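Ulvan Lyase-PL25 (Pseudoalteromonas sp. PLSV, PDB 5UAM) degrades ulvan, the main cell-wall polysaccharide of green seaweeds of the Ulvales, as a family 25 polysaccharide lyase with a beta-propeller fold. Local coordinates at residues 109-114 and 196-201; 140-145 and 153-158; 215-220 and 241-246; 253-258 and 301-306. All coordinates share one frame; numbering follows the deposited sequence. Where two conformers were deposited one is given.

Contact 1 of 4, residues 109-114 and 196-201; sequences EGYIHI and NGRTFA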
loop_
_atom_site.group_PDB
_atom_site.type_symbol
_atom_site.label_atom_id
_atom_site.label_comp_id
_atom_site.label_asym_id
_atom_site.label_seq_id
_atom_site.Cartn_x
_atom_site.Cartn_y
_atom_site.Cartn_z
ATOM N N GLU A 109 -22.888 4.987 4.440
ATOM C CA GLU A 109 -23.823 4.623 5.492
ATOM C C GLU A 109 -23.133 4.261 6.785
ATOM O O GLU A 109 -23.800 3.897 7.758
ATOM C CB GLU A 109 -24.764 3.504 5.033
ATOM C CG GLU A 109 -25.812 3.987 4.026
ATOM C CD GLU A 109 -26.728 5.117 4.549
ATOM O OE1 GLU A 109 -27.144 5.121 5.743
ATOM O OE2 GLU A 109 -27.046 6.018 3.740
ATOM N N GLY A 110 -21.821 4.387 6.834
ATOM C CA GLY A 110 -21.071 4.150 8.045
ATOM C C GLY A 110 -20.610 2.726 8.234
ATOM O O GLY A 110 -19.962 2.426 9.249
ATOM N N TYR A 111 -20.875 1.834 7.291
ATOM C CA TYR A 111 -20.366 0.481 7.418
ATOM C C TYR A 111 -18.877 0.466 7.122
ATOM O O TYR A 111 -18.402 1.177 6.237
ATOM C CB TYR A 111 -21.110 -0.469 6.476
ATOM C CG TYR A 111 -22.555 -0.653 6.880
ATOM C CD1 TYR A 111 -22.909 -1.627 7.808
ATOM C CD2 TYR A 111 -23.565 0.138 6.350
ATOM C CE1 TYR A 111 -24.215 -1.809 8.186
ATOM C CE2 TYR A 111 -24.886 -0.044 6.729
ATOM C CZ TYR A 111 -25.200 -1.016 7.654
ATOM O OH TYR A 111 -26.513 -1.213 8.053
ATOM N N ILE A 112 -18.136 -0.339 7.876
ATOM C CA ILE A 112 -16.702 -0.474 7.685
ATOM C C ILE A 112 -16.468 -1.710 6.834
ATOM O O ILE A 112 -16.946 -2.805 7.160
ATOM C CB ILE A 112 -15.980 -0.564 9.037
ATOM C CG1 ILE A 112 -16.354 0.655 9.893
ATOM C CG2 ILE A 112 -14.465 -0.645 8.848
ATOM C CD1 ILE A 112 -16.136 0.467 11.338
ATOM N N HIS A 113 -15.737 -1.532 5.741
ATOM C CA HIS A 113 -15.387 -2.603 4.829
ATOM C C HIS A 113 -13.921 -2.947 4.990
ATOM O O HIS A 113 -13.082 -2.057 5.124
ATOM C CB HIS A 113 -15.589 -2.136 3.397
ATOM C CG HIS A 113 -17.011 -1.854 3.067
ATOM N ND1 HIS A 113 -17.795 -2.709 2.327
ATOM C CD2 HIS A 113 -17.805 -0.821 3.421
ATOM C CE1 HIS A 113 -19.007 -2.199 2.213
ATOM N NE2 HIS A 113 -19.033 -1.049 2.865
ATOM N N ILE A 114 -13.630 -4.244 4.954
ATOM C CA ILE A 114 -12.273 -4.757 5.028
ATOM C C ILE A 114 -12.065 -5.672 3.822
ATOM O O ILE A 114 -12.808 -6.636 3.629
ATOM C CB ILE A 114 -12.008 -5.495 6.355
ATOM C CG1 ILE A 114 -12.042 -4.502 7.528
ATOM C CG2 ILE A 114 -10.682 -6.252 6.308
ATOM C CD1 ILE A 114 -10.868 -3.583 7.613
ATOM N N ASN A 196 -22.600 1.324 -2.080
ATOM C CA ASN A 196 -21.907 1.203 -0.797
ATOM C C ASN A 196 -21.217 -0.144 -0.646
ATOM O O ASN A 196 -21.091 -0.673 0.456
ATOM C CB ASN A 196 -22.855 1.493 0.373
ATOM C CG ASN A 196 -23.410 2.900 0.326
ATOM O OD1 ASN A 196 -22.764 3.806 -0.188
ATOM N ND2 ASN A 196 -24.629 3.082 0.804
ATOM N N GLY A 197 -20.733 -0.699 -1.750
ATOM C CA GLY A 197 -19.925 -1.899 -1.686
ATOM C C GLY A 197 -20.705 -3.187 -1.609
ATOM O O GLY A 197 -20.105 -4.245 -1.376
ATOM N N ARG A 198 -22.017 -3.132 -1.812
ATOM C CA ARG A 198 -22.851 -4.329 -1.749
ATOM C C ARG A 198 -22.817 -5.099 -3.060
ATOM O O ARG A 198 -22.968 -6.326 -3.053
ATOM C CB ARG A 198 -24.276 -3.947 -1.349
ATOM C CG ARG A 198 -24.355 -3.234 -0.013
ATOM C CD ARG A 198 -23.956 -4.144 1.126
ATOM N NE ARG A 198 -23.823 -3.420 2.394
ATOM C CZ ARG A 198 -23.775 -4.010 3.583
ATOM N NH1 ARG A 198 -23.876 -5.335 3.689
ATOM N NH2 ARG A 198 -23.641 -3.269 4.667
ATOM N N THR A 199 -22.624 -4.412 -4.190
ATOM C CA THR A 199 -22.365 -5.075 -5.461
ATOM C C THR A 199 -21.318 -4.282 -6.228
ATOM O O THR A 199 -21.236 -3.055 -6.130
ATOM C CB THR A 199 -23.619 -5.234 -6.323
ATOM O OG1 THR A 199 -24.031 -3.968 -6.796
ATOM C CG2 THR A 199 -24.753 -5.808 -5.526
ATOM N N PHE A 200 -20.504 -5.009 -6.984
ATOM C CA PHE A 200 -19.431 -4.430 -7.777
ATOM C C PHE A 200 -19.624 -4.810 -9.229
ATOM O O PHE A 200 -20.043 -5.928 -9.539
ATOM C CB PHE A 200 -18.063 -4.940 -7.329
ATOM C CG PHE A 200 -17.535 -4.263 -6.102
ATOM C CD1 PHE A 200 -17.878 -4.720 -4.835
ATOM C CD2 PHE A 200 -16.711 -3.171 -6.204
ATOM C CE1 PHE A 200 -17.379 -4.094 -3.699
ATOM C CE2 PHE A 200 -16.216 -2.534 -5.087
ATOM C CZ PHE A 200 -16.557 -2.997 -3.826
ATOM N N ALA A 201 -19.330 -3.865 -10.106
ATOM C CA ALA A 201 -19.296 -4.128 -11.535
ATOM C C ALA A 201 -18.062 -4.954 -11.899
ATOM O O ALA A 201 -17.112 -5.095 -11.119
ATOM C CB ALA A 201 -19.321 -2.813 -12.322
HETATM O O HOH W 1 -25.703 5.926 1.041
#
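One water is gripped by both segments: it donates to Glu109 OE2 (3.0 Å) and accepts from Asn196 ND2. The contact joins two sheets of the beta-propeller. Residues 109-114 lead into strand 112-116, and residues 196-201 lie in the loop between strands 188-193 and 204-211. Arg198 reaches over one face of the Tyr111 ring as a cation-pi pair, its CZ 4.9 Å from the ring centroid and 9° off the normal. The guanidinium stands on edge, almost perpendicular to the ring, with NH2 foremost over the ring centre. An alanine in place of Tyr111 would probably leave Arg198 NH2 without its aromatic face and the guanidinium freer to turn. Deeper in, the His113 ring abuts the loop backbone. His113 ND1 bonds to His140, and NE2 bonds to Asp107, whose OD1 also accepts from Glu109 N and Tyr111 N. Gly197 CA packs close to His113 CE1. The same CE1 comes within 3.1 Å of Asn196 O, which approaches obliquely to the ring.

Contact 2 of 4, residues 140-145 and 153-158; sequences HAVSKR and EDLNNI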
loop_
_atom_site.group_PDB
_atom_site.type_symbol
_atom_site.label_atom_id
_atom_site.label_comp_id
_atom_site.label_asym_id
_atom_site.label_seq_id
_atom_site.Cartn_x
_atom_site.Cartn_y
_atom_site.Cartn_z
ATOM N N HIS A 140 -13.826 -9.934 1.065
ATOM C CA HIS A 140 -14.415 -8.646 1.411
ATOM C C HIS A 140 -15.372 -8.897 2.562
ATOM O O HIS A 140 -16.344 -9.647 2.409
ATOM C CB HIS A 140 -15.148 -8.086 0.199
ATOM C CG HIS A 140 -15.926 -6.831 0.440
ATOM N ND1 HIS A 140 -16.908 -6.403 -0.435
ATOM C CD2 HIS A 140 -15.879 -5.915 1.433
ATOM C CE1 HIS A 140 -17.428 -5.274 0.013
ATOM N NE2 HIS A 140 -16.819 -4.960 1.142
ATOM N N ALA A 141 -15.094 -8.292 3.708
ATOM C CA ALA A 141 -15.950 -8.352 4.876
ATOM C C ALA A 141 -16.521 -6.973 5.150
ATOM O O ALA A 141 -15.938 -5.946 4.799
ATOM C CB ALA A 141 -15.171 -8.833 6.095
ATOM N N VAL A 142 -17.674 -6.941 5.814
ATOM C CA VAL A 142 -18.297 -5.667 6.157
ATOM C C VAL A 142 -18.827 -5.742 7.582
ATOM O O VAL A 142 -19.280 -6.792 8.048
ATOM C CB VAL A 142 -19.416 -5.294 5.157
ATOM C CG1 VAL A 142 -20.573 -6.241 5.263
ATOM C CG2 VAL A 142 -19.861 -3.842 5.370
ATOM N N SER A 143 -18.773 -4.616 8.281
ATOM C CA SER A 143 -19.322 -4.600 9.631
ATOM C C SER A 143 -20.827 -4.850 9.589
ATOM O O SER A 143 -21.513 -4.458 8.642
ATOM C CB SER A 143 -18.995 -3.282 10.335
ATOM O OG SER A 143 -19.615 -2.163 9.731
ATOM N N LYS A 144 -21.342 -5.541 10.617
ATOM C CA LYS A 144 -22.776 -5.833 10.655
ATOM C C LYS A 144 -23.594 -4.585 10.928
ATOM O O LYS A 144 -24.760 -4.503 10.509
ATOM C CB LYS A 144 -23.070 -6.888 11.706
ATOM C CG LYS A 144 -22.579 -8.237 11.288
ATOM C CD LYS A 144 -23.178 -9.314 12.149
ATOM C CE LYS A 144 -22.804 -10.684 11.623
ATOM N NZ LYS A 144 -23.500 -11.752 12.402
ATOM N N ARG A 145 -23.011 -3.612 11.623
ATOM C CA ARG A 145 -23.681 -2.372 11.973
ATOM C C ARG A 145 -22.766 -1.205 11.641
ATOM O O ARG A 145 -21.539 -1.344 11.669
ATOM C CB ARG A 145 -24.018 -2.329 13.477
ATOM C CG ARG A 145 -24.994 -3.412 13.901
ATOM C CD ARG A 145 -25.254 -3.361 15.409
ATOM N NE ARG A 145 -25.819 -2.091 15.841
ATOM N N GLU A 153 -19.567 -9.590 8.749
ATOM C CA GLU A 153 -20.131 -10.581 7.854
ATOM C C GLU A 153 -19.354 -10.578 6.548
ATOM O O GLU A 153 -18.795 -9.561 6.119
ATOM C CB GLU A 153 -21.625 -10.361 7.603
ATOM C CG GLU A 153 -21.945 -9.067 6.902
ATOM C CD GLU A 153 -23.449 -8.805 6.796
ATOM O OE1 GLU A 153 -24.231 -9.562 7.415
ATOM O OE2 GLU A 153 -23.842 -7.845 6.090
ATOM N N ASP A 154 -19.327 -11.745 5.928
ATOM C CA ASP A 154 -18.659 -11.921 4.658
ATOM C C ASP A 154 -19.538 -11.423 3.517
ATOM O O ASP A 154 -20.739 -11.725 3.456
ATOM C CB ASP A 154 -18.358 -13.406 4.457
ATOM C CG ASP A 154 -17.521 -13.985 5.577
ATOM O OD1 ASP A 154 -16.560 -13.311 5.997
ATOM O OD2 ASP A 154 -17.831 -15.100 6.066
ATOM N N LEU A 155 -18.957 -10.705 2.567
ATOM C CA LEU A 155 -19.656 -10.463 1.305
ATOM C C LEU A 155 -19.040 -11.221 0.148
ATOM O O LEU A 155 -19.754 -11.746 -0.703
ATOM C CB LEU A 155 -19.661 -8.969 0.956
ATOM C CG LEU A 155 -20.296 -8.042 1.987
ATOM C CD1 LEU A 155 -20.362 -6.622 1.444
ATOM C CD2 LEU A 155 -21.695 -8.530 2.370
ATOM N N ASN A 156 -17.743 -11.383 0.197
ATOM C CA ASN A 156 -16.896 -11.834 -0.884
ATOM C C ASN A 156 -17.557 -11.685 -2.245
ATOM O O ASN A 156 -17.870 -12.678 -2.906
ATOM C CB ASN A 156 -16.536 -13.276 -0.565
ATOM C CG ASN A 156 -15.931 -13.401 0.820
ATOM O OD1 ASN A 156 -15.308 -12.450 1.306
ATOM N ND2 ASN A 156 -16.118 -14.554 1.472
ATOM N N ASN A 157 -17.779 -10.429 -2.645
ATOM C CA ASN A 157 -18.511 -10.061 -3.854
ATOM C C ASN A 157 -17.602 -9.362 -4.874
ATOM O O ASN A 157 -18.082 -8.641 -5.766
ATOM C CB ASN A 157 -19.684 -9.142 -3.501
ATOM C CG ASN A 157 -19.230 -7.858 -2.836
ATOM O OD1 ASN A 157 -18.067 -7.713 -2.509
ATOM N ND2 ASN A 157 -20.146 -6.935 -2.615
ATOM N N ILE A 158 -16.306 -9.564 -4.730
ATOM C CA ILE A 158 -15.276 -9.109 -5.655
ATOM C C ILE A 158 -14.630 -10.358 -6.231
ATOM O O ILE A 158 -14.806 -11.463 -5.715
ATOM C CB ILE A 158 -14.230 -8.230 -4.955
ATOM C CG1 ILE A 158 -13.583 -8.961 -3.762
ATOM C CG2 ILE A 158 -14.909 -6.937 -4.466
ATOM C CD1 ILE A 158 -12.503 -8.194 -3.070
HETATM O O HOH W 2 -23.650 -5.118 6.988
#
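Residues 140-145 and 153-158 run antiparallel. Val142 and Glu153 form a hydrogen-bonded pair, and Ala141 and Asp154 a non-hydrogen-bonded one. Beyond Asp154 the regular pairing ends, and His140 O accepts from both Leu155 N (2.8 Å) and Asn156 N (3.1 Å). Asn156 returns a bond through its side chain, OD1 taking the N-H of His140 at 2.9 Å and 175°. These strands make a beta hairpin, the last two strands of a four-stranded propeller sheet. The His140 ring is held on several sides. Its CG is anti to the backbone N (chi1 174°), which directs the ring toward residues 155-157. ND1 donates to Asn157 OD1 at 2.7 Å, the acceptor lying near the ring plane. In the conformer given, Leu155 CD1 lies over one face in a CH-pi contact, 4.0 Å from the ring centroid. Phe115 also stacks on the ring. On the sheet face shared by Val142 and Glu153, the two side chains lie side by side, Val142 CG1 3.5 Å from Glu153 CG. A water bridges Ser143 O and Glu153 OE2.

Contact 3 of 4, residues 215-220 and 241-246; sequences IDAVDS and VCWDGG. With ZN (zinc ion), chain D.
Val218 and Cys242 form the hydrogen-bonded pair at the tight heart of this antiparallel contact. Val218 N donates to Cys242 O at 2.9 Å, and Cys242 N returns a longer bond to Val218 O at 3.2 Å. Next to them, Ala217 and Trp243 bring their CA atoms within 4.1 Å as a non-hydrogen-bonded pair. Ala217 CB lies over the rim of one face of the Trp243 indole, and Val241 CG1 reaches the same face. Trp243 NE1 is held by Glu257. On the face that carries Val218 and Cys242, Ser220 CB meets Cys242 CB at 3.9 Å, while Ser220 OG bonds to the backbone of His184.

Toward solvent the burial falls away. Ile215 and Trp243 are only partly exposed, and Ile215 CD1 touches Trp243 CH2 at 3.8 Å in an apolar patch at the margin. Asp216, the centre of an inverse gamma turn, is exposed, but its O still accepts from Asp244 N at 3.0 Å and 171°. The Asp244 carboxylate forms salt bridges with Arg185 and Arg211. An alanine here would probably leave both arginines without this counter-charge and Asp216 O without the carboxylate packed beside it.

Cys242 SG, anti to the backbone N (chi1 -172°), binds the zinc ion at 2.3 Å. His184, His240 and His254 complete the four-ligand Cys-His3 site, probably structural, at the end of this beta hairpin.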
loop_
_atom_site.group_PDB
_atom_site.type_symbol
_atom_site.label_atom_id
_atom_site.label_comp_id
_atom_site.label_asym_id
_atom_site.label_seq_id
_atom_site.Cartn_x
_atom_site.Cartn_y
_atom_site.Cartn_z
ATOM N N ILE A 215 12.022 -9.994 -25.931
ATOM C CA ILE A 215 12.699 -10.833 -24.949
ATOM C C ILE A 215 11.697 -11.850 -24.416
ATOM O O ILE A 215 10.487 -11.707 -24.589
ATOM C CB ILE A 215 13.276 -10.006 -23.779
ATOM C CG1 ILE A 215 12.170 -9.214 -23.063
ATOM C CG2 ILE A 215 14.366 -9.061 -24.291
ATOM C CD1 ILE A 215 12.654 -8.499 -21.797
ATOM N N ASP A 216 12.218 -12.886 -23.753
ATOM C CA ASP A 216 11.382 -13.968 -23.220
ATOM C C ASP A 216 10.873 -13.598 -21.824
ATOM O O ASP A 216 11.290 -14.131 -20.791
ATOM C CB ASP A 216 12.164 -15.276 -23.198
ATOM C CG ASP A 216 12.466 -15.802 -24.583
ATOM O OD1 ASP A 216 11.621 -15.630 -25.484
ATOM O OD2 ASP A 216 13.552 -16.394 -24.768
ATOM N N ALA A 217 9.935 -12.655 -21.811
ATOM C CA ALA A 217 9.381 -12.122 -20.578
ATOM C C ALA A 217 7.986 -11.593 -20.867
ATOM O O ALA A 217 7.574 -11.454 -22.025
ATOM C CB ALA A 217 10.270 -11.011 -20.013
ATOM N N VAL A 218 7.267 -11.292 -19.793
ATOM C CA VAL A 218 5.901 -10.786 -19.849
ATOM C C VAL A 218 5.880 -9.424 -19.171
ATOM O O VAL A 218 6.532 -9.224 -18.139
ATOM C CB VAL A 218 4.936 -11.771 -19.150
ATOM C CG1 VAL A 218 3.533 -11.186 -19.008
ATOM C CG2 VAL A 218 4.891 -13.082 -19.914
ATOM N N ASP A 219 5.154 -8.477 -19.767
ATOM C CA ASP A 219 4.931 -7.194 -19.116
ATOM C C ASP A 219 4.103 -7.409 -17.853
ATOM O O ASP A 219 3.044 -8.041 -17.889
ATOM C CB ASP A 219 4.155 -6.233 -20.022
ATOM C CG ASP A 219 4.917 -5.787 -21.258
ATOM O OD1 ASP A 219 6.172 -5.802 -21.307
ATOM O OD2 ASP A 219 4.212 -5.373 -22.204
ATOM N N SER A 220 4.574 -6.852 -16.743
ATOM C CA SER A 220 3.938 -6.970 -15.440
ATOM C C SER A 220 4.132 -5.646 -14.719
ATOM O O SER A 220 5.019 -4.863 -15.068
ATOM C CB SER A 220 4.579 -8.140 -14.686
ATOM O OG SER A 220 3.972 -8.419 -13.448
ATOM N N VAL A 241 9.802 -6.659 -15.131
ATOM C CA VAL A 241 10.259 -7.544 -16.203
ATOM C C VAL A 241 10.035 -8.959 -15.687
ATOM O O VAL A 241 10.824 -9.460 -14.885
ATOM C CB VAL A 241 11.738 -7.330 -16.541
ATOM C CG1 VAL A 241 12.091 -8.104 -17.821
ATOM C CG2 VAL A 241 12.109 -5.848 -16.635
ATOM N N CYS A 242 8.972 -9.612 -16.137
ATOM C CA CYS A 242 8.595 -10.908 -15.590
ATOM C C CYS A 242 9.166 -11.989 -16.505
ATOM O O CYS A 242 8.545 -12.423 -17.481
ATOM C CB CYS A 242 7.086 -10.999 -15.413
ATOM S SG CYS A 242 6.587 -12.483 -14.524
ATOM N N TRP A 243 10.371 -12.439 -16.171
ATOM C CA TRP A 243 11.138 -13.321 -17.040
ATOM C C TRP A 243 10.591 -14.743 -17.020
ATOM O O TRP A 243 10.178 -15.249 -15.971
ATOM C CB TRP A 243 12.590 -13.377 -16.563
ATOM C CG TRP A 243 13.396 -12.141 -16.836
ATOM C CD1 TRP A 243 13.719 -11.147 -15.944
ATOM C CD2 TRP A 243 13.993 -11.773 -18.081
ATOM N NE1 TRP A 243 14.491 -10.191 -16.568
ATOM C CE2 TRP A 243 14.667 -10.550 -17.877
ATOM C CE3 TRP A 243 14.024 -12.356 -19.349
ATOM C CZ2 TRP A 243 15.375 -9.911 -18.900
ATOM C CZ3 TRP A 243 14.729 -11.714 -20.361
ATOM C CH2 TRP A 243 15.375 -10.498 -20.131
ATOM N N ASP A 244 10.610 -15.389 -18.185
ATOM C CA ASP A 244 10.356 -16.819 -18.253
ATOM C C ASP A 244 11.468 -17.559 -17.522
ATOM O O ASP A 244 12.607 -17.085 -17.437
ATOM C CB ASP A 244 10.366 -17.306 -19.712
ATOM C CG ASP A 244 9.177 -16.815 -20.519
ATOM O OD1 ASP A 244 8.235 -16.221 -19.945
ATOM O OD2 ASP A 244 9.195 -17.042 -21.747
ATOM N N GLY A 245 11.150 -18.752 -17.027
ATOM C CA GLY A 245 12.174 -19.590 -16.430
ATOM C C GLY A 245 13.331 -19.823 -17.380
ATOM O O GLY A 245 13.119 -20.050 -18.576
ATOM N N GLY A 246 14.557 -19.756 -16.861
ATOM C CA GLY A 246 15.751 -19.966 -17.654
ATOM C C GLY A 246 16.126 -18.835 -18.586
ATOM O O GLY A 246 17.158 -18.932 -19.260
HETATM ZN ZN ZN D . 7.303 -12.025 -12.401
#

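Contact 4 of 4, residues 253-258 and 301-306; sequences GHTTER and ELWTFN. With ZN (zinc ion), chain D; EDO (1,2-ethanediol), chain M; EDO (1,2-ethanediol), chain H.
The segments run at a steep angle, 77° between Thr255-Arg258 and Leu302-Asn306, and one backbone bond joins them, from Thr304 N to Arg258 O (2.9 Å). Trp303 makes much of the side-chain contact. Glu257 CA sits over the face of its six-membered ring in a CH-pi contact, 3.6 Å from the centroid and 8° off the normal. Thr255 CB and OG1 reach CH2 of the same ring. Thr255 OG1 also accepts from Glu257 N, closing an ST turn. Glu257 OE2 hydrogen-bonds to His259. Arg258 lies alongside Phe305, its chain bent at chi3 (64°), with Phe305 CA over one face of the guanidinium. Arg258 NE forms a salt bridge with Asp238, which also bonds to Thr304 OG1. Arg258 NH1 donates to O1 of an ethanediol (2.9 Å) and NH2 to its O2 (3.0 Å); the diol probably comes from the crystallisation liquor. A water links Thr256 O and Thr304 O to a second ethanediol. At the far end of residues 253-258, His254 NE2 binds the zinc ion at 2.1 Å. Asp238 would probably balance part of the charge on Arg258, while the two N-H groups facing the diol are consistent with a polar pocket beside Tyr222, a probable substrate-binding residue.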
loop_
_atom_site.group_PDB
_atom_site.type_symbol
_atom_site.label_atom_id
_atom_site.label_comp_id
_atom_site.label_asym_id
_atom_site.label_seq_id
_atom_site.Cartn_x
_atom_site.Cartn_y
_atom_site.Cartn_z
ATOM N N GLY A 253 16.876 -16.318 -15.017
ATOM C CA GLY A 253 15.497 -16.729 -14.825
ATOM C C GLY A 253 14.651 -15.671 -14.138
ATOM O O GLY A 253 14.929 -14.472 -14.181
ATOM N N HIS A 254 13.603 -16.136 -13.474
ATOM C CA HIS A 254 12.628 -15.215 -12.929
ATOM C C HIS A 254 13.116 -14.602 -11.618
ATOM O O HIS A 254 13.466 -15.318 -10.679
ATOM C CB HIS A 254 11.286 -15.902 -12.706
ATOM C CG HIS A 254 10.258 -14.961 -12.190
ATOM N ND1 HIS A 254 10.058 -14.742 -10.845
ATOM C CD2 HIS A 254 9.452 -14.093 -12.843
ATOM C CE1 HIS A 254 9.136 -13.807 -10.692
ATOM N NE2 HIS A 254 8.755 -13.395 -11.887
ATOM N N THR A 255 13.131 -13.271 -11.565
ATOM C CA THR A 255 13.533 -12.521 -10.379
ATOM C C THR A 255 12.454 -11.495 -10.038
ATOM O O THR A 255 11.390 -11.463 -10.668
ATOM C CB THR A 255 14.838 -11.764 -10.651
ATOM O OG1 THR A 255 14.588 -10.802 -11.680
ATOM C CG2 THR A 255 15.984 -12.721 -11.054
ATOM N N THR A 256 12.728 -10.614 -9.074
ATOM C CA THR A 256 11.829 -9.504 -8.779
ATOM C C THR A 256 12.187 -8.235 -9.545
ATOM O O THR A 256 11.771 -7.145 -9.143
ATOM C CB THR A 256 11.816 -9.184 -7.278
ATOM O OG1 THR A 256 13.119 -8.766 -6.869
ATOM C CG2 THR A 256 11.401 -10.392 -6.469
ATOM N N GLU A 257 12.932 -8.354 -10.645
ATOM C CA GLU A 257 13.399 -7.191 -11.392
ATOM C C GLU A 257 12.261 -6.244 -11.737
ATOM O O GLU A 257 11.304 -6.622 -12.420
ATOM C CB GLU A 257 14.086 -7.659 -12.677
ATOM C CG GLU A 257 14.727 -6.510 -13.438
ATOM C CD GLU A 257 15.511 -6.934 -14.669
ATOM O OE1 GLU A 257 15.800 -8.145 -14.836
ATOM O OE2 GLU A 257 15.878 -6.034 -15.461
ATOM N N ARG A 258 12.384 -4.998 -11.284
ATOM C CA ARG A 258 11.443 -3.937 -11.599
ATOM C C ARG A 258 12.257 -2.688 -11.885
ATOM O O ARG A 258 13.347 -2.519 -11.344
ATOM C CB ARG A 258 10.491 -3.657 -10.424
ATOM C CG ARG A 258 9.609 -4.847 -10.060
ATOM C CD ARG A 258 9.203 -4.878 -8.583
ATOM N NE ARG A 258 8.364 -3.747 -8.195
ATOM C CZ ARG A 258 7.526 -3.741 -7.159
ATOM N NH1 ARG A 258 7.395 -4.801 -6.384
ATOM N NH2 ARG A 258 6.794 -2.655 -6.938
ATOM N N GLU A 301 19.617 1.044 -14.399
ATOM C CA GLU A 301 19.725 -0.349 -13.993
ATOM C C GLU A 301 19.252 -0.577 -12.559
ATOM O O GLU A 301 19.212 -1.732 -12.119
ATOM C CB GLU A 301 21.171 -0.823 -14.141
ATOM C CG GLU A 301 21.615 -0.911 -15.597
ATOM C CD GLU A 301 23.049 -1.341 -15.758
ATOM O OE1 GLU A 301 23.697 -1.654 -14.736
ATOM O OE2 GLU A 301 23.532 -1.358 -16.913
ATOM N N LEU A 302 18.894 0.469 -11.827
ATOM C CA LEU A 302 18.425 0.272 -10.464
ATOM C C LEU A 302 17.104 -0.485 -10.471
ATOM O O LEU A 302 16.236 -0.249 -11.316
ATOM C CB LEU A 302 18.223 1.606 -9.758
ATOM C CG LEU A 302 19.476 2.466 -9.602
ATOM C CD1 LEU A 302 19.087 3.753 -8.919
ATOM C CD2 LEU A 302 20.563 1.733 -8.830
ATOM N N TRP A 303 16.952 -1.390 -9.506
ATOM C CA TRP A 303 15.721 -2.134 -9.308
ATOM C C TRP A 303 14.810 -1.376 -8.345
ATOM O O TRP A 303 15.262 -0.834 -7.325
ATOM C CB TRP A 303 16.022 -3.511 -8.726
ATOM C CG TRP A 303 16.647 -4.480 -9.685
ATOM C CD1 TRP A 303 17.391 -4.190 -10.804
ATOM C CD2 TRP A 303 16.573 -5.914 -9.623
ATOM N NE1 TRP A 303 17.773 -5.352 -11.428
ATOM C CE2 TRP A 303 17.281 -6.419 -10.722
ATOM C CE3 TRP A 303 15.967 -6.815 -8.739
ATOM C CZ2 TRP A 303 17.417 -7.787 -10.960
ATOM C CZ3 TRP A 303 16.105 -8.171 -8.976
ATOM C CH2 TRP A 303 16.816 -8.644 -10.079
ATOM N N THR A 304 13.516 -1.360 -8.656
ATOM C CA THR A 304 12.553 -0.546 -7.925
ATOM C C THR A 304 11.609 -1.370 -7.062
ATOM O O THR A 304 11.441 -2.584 -7.226
ATOM C CB THR A 304 11.725 0.315 -8.888
ATOM O OG1 THR A 304 11.205 -0.523 -9.923
ATOM C CG2 THR A 304 12.601 1.403 -9.488
ATOM N N PHE A 305 11.005 -0.669 -6.117
ATOM C CA PHE A 305 9.898 -1.172 -5.324
ATOM C C PHE A 305 9.008 0.035 -5.121
ATOM O O PHE A 305 9.467 1.074 -4.637
ATOM C CB PHE A 305 10.388 -1.728 -3.977
ATOM C CG PHE A 305 9.300 -2.340 -3.125
ATOM C CD1 PHE A 305 8.864 -3.628 -3.364
ATOM C CD2 PHE A 305 8.743 -1.625 -2.076
ATOM C CE1 PHE A 305 7.865 -4.186 -2.569
ATOM C CE2 PHE A 305 7.764 -2.187 -1.294
ATOM C CZ PHE A 305 7.339 -3.451 -1.544
ATOM N N ASN A 306 7.774 -0.063 -5.574
ATOM C CA ASN A 306 6.936 1.113 -5.676
ATOM C C ASN A 306 6.618 1.710 -4.304
ATOM O O ASN A 306 6.648 1.040 -3.258
ATOM C CB ASN A 306 5.655 0.770 -6.431
ATOM C CG ASN A 306 4.985 1.968 -7.002
ATOM O OD1 ASN A 306 5.626 2.935 -7.372
ATOM N ND2 ASN A 306 3.662 1.904 -7.089
HETATM ZN ZN ZN D . 7.303 -12.025 -12.401
HETATM C C1 EDO M . 4.026 -4.654 -3.911
HETATM O O1 EDO M . 5.186 -5.228 -4.514
HETATM C C2 EDO M . 4.272 -3.171 -3.794
HETATM O O2 EDO M . 4.445 -2.560 -5.060
HETATM C C1 EDO H . 11.494 -6.261 -3.672
HETATM O O1 EDO H . 12.105 -5.188 -2.924
HETATM C C2 EDO H . 11.649 -6.062 -5.186
HETATM O O2 EDO H . 12.996 -6.353 -5.618
HETATM O O HOH W 3 12.876 -4.871 -7.999
#

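Overall arrangement
The four contacts form two groups. Contacts 1 and 2 have centres 8 Å apart and share a sheet, with strands 112-116 and 139-143 adjacent; His113 ND1 and His140 NE2, 2.7 Å apart, link them. Contacts 3 and 4 have centres 12 Å apart and share the zinc ion, to which they contribute Cys242 and His254. They also meet where Trp243 NE1 approaches Glu257 OE1 at 3.0 Å. Contacts 1 and 4 lie on opposite sides of the chain's centre, about 35 Å between centres. The side chain of the probable proton acceptor Tyr164 is about 11 Å from that of Ile158 in contact 2. The Arg258 side chain of contact 4 comes within about 3 Å of that of Tyr222, a probable substrate ligand.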